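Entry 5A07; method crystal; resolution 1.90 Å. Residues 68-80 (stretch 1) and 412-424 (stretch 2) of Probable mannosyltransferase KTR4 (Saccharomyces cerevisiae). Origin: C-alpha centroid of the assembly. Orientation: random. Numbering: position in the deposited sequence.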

# COMPACT_ATOMS: atom_id res chain seq x y z
N VAL B 68 -21.93 -5.04 -12.38
CA VAL B 68 -21.14 -4.32 -11.34
C VAL B 68 -19.77 -3.91 -11.93
O VAL B 68 -19.33 -2.76 -11.83
CB VAL B 68 -20.97 -5.24 -10.11
CG1 VAL B 68 -19.96 -4.63 -9.15
CG2 VAL B 68 -22.29 -5.37 -9.39
N LEU B 69 -19.09 -4.87 -12.57
CA LEU B 69 -17.80 -4.59 -13.13
C LEU B 69 -17.94 -3.44 -14.14
O LEU B 69 -17.13 -2.54 -14.20
CB LEU B 69 -17.23 -5.86 -13.78
CG LEU B 69 -15.90 -5.61 -14.49
CD1 LEU B 69 -14.81 -5.15 -13.52
CD2 LEU B 69 -15.46 -6.89 -15.21
N ALA B 70 -18.96 -3.49 -15.00
CA ALA B 70 -19.08 -2.45 -16.04
C ALA B 70 -19.28 -1.08 -15.42
O ALA B 70 -18.76 -0.08 -15.87
CB ALA B 70 -20.24 -2.76 -17.00
N GLU B 71 -20.14 -1.03 -14.40
CA GLU B 71 -20.44 0.27 -13.75
C GLU B 71 -19.20 0.80 -12.98
O GLU B 71 -18.97 1.99 -12.97
CB GLU B 71 -21.63 0.12 -12.77
CG GLU B 71 -22.94 0.09 -13.55
CD GLU B 71 -24.26 -0.04 -12.70
OE1 GLU B 71 -24.50 0.85 -11.90
OE2 GLU B 71 -25.09 -0.98 -12.92
N ASN B 72 -18.43 -0.12 -12.38
CA ASN B 72 -17.18 0.22 -11.63
C ASN B 72 -16.14 0.77 -12.62
O ASN B 72 -15.48 1.74 -12.31
CB ASN B 72 -16.66 -0.98 -10.84
CG ASN B 72 -17.52 -1.30 -9.64
OD1 ASN B 72 -18.38 -0.50 -9.31
ND2 ASN B 72 -17.20 -2.37 -8.90
N LYS B 73 -16.01 0.16 -13.80
CA LYS B 73 -15.07 0.69 -14.81
C LYS B 73 -15.46 2.05 -15.27
O LYS B 73 -14.64 2.86 -15.53
CB LYS B 73 -15.04 -0.19 -16.05
CG LYS B 73 -14.37 -1.51 -15.86
CD LYS B 73 -13.97 -2.10 -17.23
CE LYS B 73 -14.77 -3.34 -17.60
NZ LYS B 73 -13.98 -4.42 -18.28
N GLN B 74 -16.76 2.29 -15.41
CA GLN B 74 -17.20 3.59 -15.83
C GLN B 74 -16.90 4.62 -14.78
O GLN B 74 -16.51 5.76 -15.11
CB GLN B 74 -18.72 3.60 -16.15
CG GLN B 74 -19.21 5.00 -16.47
CD GLN B 74 -20.66 5.00 -17.00
OE1 GLN B 74 -21.29 6.04 -17.11
NE2 GLN B 74 -21.18 3.85 -17.31
N LEU B 75 -17.16 4.31 -13.51
CA LEU B 75 -16.85 5.24 -12.41
C LEU B 75 -15.33 5.55 -12.33
O LEU B 75 -14.90 6.68 -12.23
CB LEU B 75 -17.34 4.71 -11.08
CG LEU B 75 -17.01 5.64 -9.90
CD1 LEU B 75 -17.75 6.97 -10.07
CD2 LEU B 75 -17.41 5.02 -8.58
N TYR B 76 -14.53 4.51 -12.44
CA TYR B 76 -13.07 4.66 -12.53
C TYR B 76 -12.66 5.57 -13.65
O TYR B 76 -11.88 6.46 -13.47
CB TYR B 76 -12.42 3.27 -12.62
CG TYR B 76 -10.93 3.30 -12.74
CD1 TYR B 76 -10.12 3.44 -11.63
CD2 TYR B 76 -10.31 3.18 -13.97
CE1 TYR B 76 -8.71 3.45 -11.74
CE2 TYR B 76 -8.93 3.16 -14.10
CZ TYR B 76 -8.13 3.30 -12.98
OH TYR B 76 -6.78 3.42 -13.17
N GLU B 77 -13.16 5.30 -14.84
CA GLU B 77 -12.87 6.09 -15.98
C GLU B 77 -13.25 7.56 -15.84
O GLU B 77 -12.50 8.44 -16.26
CB GLU B 77 -13.54 5.48 -17.21
CG GLU B 77 -13.34 6.28 -18.47
CD GLU B 77 -14.05 5.67 -19.72
OE1 GLU B 77 -13.58 4.65 -20.28
OE2 GLU B 77 -15.04 6.28 -20.20
N GLU B 78 -14.39 7.82 -15.23
CA GLU B 78 -14.80 9.19 -14.99
C GLU B 78 -13.81 9.91 -14.14
O GLU B 78 -13.62 11.12 -14.28
CB GLU B 78 -16.18 9.23 -14.32
CG GLU B 78 -17.27 8.91 -15.34
CD GLU B 78 -18.67 8.56 -14.75
OE1 GLU B 78 -18.83 8.38 -13.53
OE2 GLU B 78 -19.61 8.38 -15.56
N PHE B 79 -13.17 9.19 -13.21
CA PHE B 79 -12.15 9.88 -12.46
C PHE B 79 -10.85 10.03 -13.22
O PHE B 79 -10.24 11.09 -13.23
CB PHE B 79 -11.93 9.23 -11.07
CG PHE B 79 -12.91 9.72 -10.04
CD1 PHE B 79 -14.24 9.43 -10.16
CD2 PHE B 79 -12.50 10.51 -8.98
CE1 PHE B 79 -15.18 9.98 -9.29
CE2 PHE B 79 -13.41 11.00 -8.04
CZ PHE B 79 -14.76 10.73 -8.22
N LEU B 80 -10.39 8.95 -13.83
CA LEU B 80 -9.08 8.96 -14.50
C LEU B 80 -9.06 9.86 -15.72
O LEU B 80 -8.00 10.47 -16.01
CB LEU B 80 -8.64 7.56 -14.83
CG LEU B 80 -7.83 6.83 -13.78
CD1 LEU B 80 -6.41 7.40 -13.63
CD2 LEU B 80 -8.50 6.84 -12.40
N LEU B 412 -7.78 -8.70 -16.35
CA LEU B 412 -7.42 -8.27 -15.00
C LEU B 412 -8.24 -7.04 -14.57
O LEU B 412 -8.01 -6.54 -13.44
CB LEU B 412 -5.91 -7.92 -14.92
CG LEU B 412 -4.94 -9.05 -15.31
CD1 LEU B 412 -3.52 -8.50 -15.20
CD2 LEU B 412 -5.17 -10.30 -14.44
N ASP B 413 -9.15 -6.52 -15.40
CA ASP B 413 -9.97 -5.34 -14.98
C ASP B 413 -10.72 -5.61 -13.71
O ASP B 413 -10.89 -4.69 -12.87
CB ASP B 413 -10.95 -4.85 -16.04
CG ASP B 413 -10.24 -4.12 -17.19
OD1 ASP B 413 -9.21 -3.46 -16.93
OD2 ASP B 413 -10.79 -4.15 -18.31
N ASN B 414 -11.15 -6.84 -13.51
CA ASN B 414 -11.84 -7.15 -12.25
C ASN B 414 -10.99 -7.25 -10.99
O ASN B 414 -11.53 -7.48 -9.90
CB ASN B 414 -12.71 -8.42 -12.40
CG ASN B 414 -11.91 -9.68 -12.47
OD1 ASN B 414 -10.69 -9.70 -12.66
ND2 ASN B 414 -12.62 -10.77 -12.37
N GLN B 415 -9.67 -7.07 -11.11
CA GLN B 415 -8.81 -6.92 -9.97
C GLN B 415 -8.72 -5.47 -9.41
O GLN B 415 -8.17 -5.26 -8.39
CB GLN B 415 -7.39 -7.47 -10.33
CG GLN B 415 -7.39 -8.94 -10.78
CD GLN B 415 -8.08 -9.83 -9.81
OE1 GLN B 415 -7.67 -9.97 -8.70
NE2 GLN B 415 -9.19 -10.46 -10.24
N ASN B 416 -9.31 -4.51 -10.08
CA ASN B 416 -9.34 -3.11 -9.66
C ASN B 416 -10.45 -2.92 -8.59
O ASN B 416 -11.60 -3.26 -8.85
CB ASN B 416 -9.64 -2.23 -10.85
CG ASN B 416 -9.29 -0.76 -10.61
OD1 ASN B 416 -8.94 -0.35 -9.50
ND2 ASN B 416 -9.43 0.01 -11.64
N CYS B 417 -10.04 -2.43 -7.42
CA CYS B 417 -10.98 -2.10 -6.35
C CYS B 417 -11.18 -0.61 -6.20
O CYS B 417 -11.87 -0.16 -5.30
CB CYS B 417 -10.55 -2.76 -5.05
SG CYS B 417 -11.92 -2.74 -3.86
N GLN B 418 -10.60 0.20 -7.09
CA GLN B 418 -10.62 1.63 -6.91
C GLN B 418 -12.06 2.21 -6.93
O GLN B 418 -12.33 3.14 -6.19
CB GLN B 418 -9.72 2.34 -7.91
CG GLN B 418 -9.63 3.87 -7.73
CD GLN B 418 -8.85 4.22 -6.48
OE1 GLN B 418 -7.75 3.69 -6.26
NE2 GLN B 418 -9.38 5.07 -5.68
N ALA B 419 -12.97 1.65 -7.75
CA ALA B 419 -14.36 2.13 -7.78
C ALA B 419 -15.02 2.00 -6.43
O ALA B 419 -15.77 2.88 -6.04
CB ALA B 419 -15.18 1.39 -8.84
N THR B 420 -14.73 0.91 -5.71
CA THR B 420 -15.28 0.72 -4.37
C THR B 420 -14.79 1.80 -3.38
O THR B 420 -15.58 2.38 -2.63
CB THR B 420 -14.98 -0.70 -3.84
OG1 THR B 420 -15.64 -1.62 -4.69
CG2 THR B 420 -15.44 -0.88 -2.38
N TRP B 421 -13.51 2.11 -3.45
CA TRP B 421 -12.94 3.16 -2.63
C TRP B 421 -13.58 4.55 -2.99
O TRP B 421 -13.95 5.33 -2.09
CB TRP B 421 -11.38 3.22 -2.86
CG TRP B 421 -10.74 4.20 -1.94
CD1 TRP B 421 -10.45 5.52 -2.20
CD2 TRP B 421 -10.41 3.97 -0.58
NE1 TRP B 421 -9.98 6.10 -1.09
CE2 TRP B 421 -9.94 5.16 -0.07
CE3 TRP B 421 -10.52 2.84 0.27
CZ2 TRP B 421 -9.54 5.30 1.23
CZ3 TRP B 421 -10.10 2.96 1.62
CH2 TRP B 421 -9.64 4.20 2.08
N ILE B 422 -13.70 4.83 -4.26
CA ILE B 422 -14.34 6.10 -4.71
C ILE B 422 -15.78 6.16 -4.21
O ILE B 422 -16.21 7.17 -3.63
CB ILE B 422 -14.34 6.26 -6.24
CG1 ILE B 422 -12.91 6.46 -6.73
CG2 ILE B 422 -15.20 7.48 -6.68
CD1 ILE B 422 -12.74 6.32 -8.20
N ARG B 423 -16.50 5.09 -4.41
CA ARG B 423 -17.94 5.06 -4.07
C ARG B 423 -18.20 5.19 -2.57
O ARG B 423 -19.13 5.90 -2.16
CB ARG B 423 -18.55 3.80 -4.61
CG ARG B 423 -20.05 3.58 -4.27
CD ARG B 423 -20.55 2.28 -4.87
NE ARG B 423 -20.43 2.39 -6.29
CZ ARG B 423 -19.78 1.57 -7.14
NH1 ARG B 423 -19.22 0.46 -6.72
NH2 ARG B 423 -19.73 1.90 -8.43
N HIS B 424 -17.41 4.51 -1.76
CA HIS B 424 -17.72 4.32 -0.33
C HIS B 424 -16.77 4.98 0.65
O HIS B 424 -17.12 5.18 1.83
CB HIS B 424 -17.74 2.84 0.03
CG HIS B 424 -18.84 2.10 -0.65
ND1 HIS B 424 -20.16 2.24 -0.28
CD2 HIS B 424 -18.81 1.22 -1.66
CE1 HIS B 424 -20.90 1.48 -1.06
NE2 HIS B 424 -20.10 0.85 -1.91

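Stretch 1 is helical throughout, and its axis passes within 8.9 Å of the axis of helix 418-424 at a crossing angle of 73°, so the two helices meet over a short region; the 3-10 segment 412-415 adds contacts to Leu69 and Lys73, and Asn416 after it adds one to Tyr76. Leu69 opens the interface. Its CA-to-CB bond points sideways, but the t, p rotamer brings Leu69 CD1 to 3.8 Å from Asn414 CA, a packing contact against the 3-10 backbone.

At Asn72 the backbones come closest: Asn72 CA lies 5.1 Å from Ala419 CA, and Asn72 CB reaches Ala419 CB at 3.4 Å. The small alanine side chain is compatible with so tight an approach. Asn72 OD1 accepts two hydrogen bonds, from Arg423 NH1 and Arg423 NH2, each 2.9 Å long with an N-H...acceptor angle of 144°. This forked geometry places the oxygen at the guanidinium edge, near its plane, while Asn72 ND2 is satisfied elsewhere in the structure. Lys73, one residue on, extends its amine to the 3-10 segment, where Lys73 NZ forms a salt bridge with Asp413 OD2 at 3.2 Å.

Leu75 points toward stretch 2 and packs Leu75 CD2 against Ile422 CG2 at 3.8 Å and Ala419 CB at 4.3 Å, and the same methyl also lies 3.7 Å from Ala419 O. Tyr76 turns its ring to the loop, with Asn416 ND2 over one face, 3.5 Å from Tyr76 CD1. Asn416 OD1 meanwhile accepts a 3.0 Å hydrogen bond from Gln418 N, so the same amide touches the ring and binds the first turn of the helix.

Phe79 closes the series. Ile422 CG2 sits 3.9 Å from the centroid of the Phe79 ring and 27° off its normal, which identifies a CH-pi contact over the face. Ile422 thus packs against both Leu75 and Phe79, one helical turn apart.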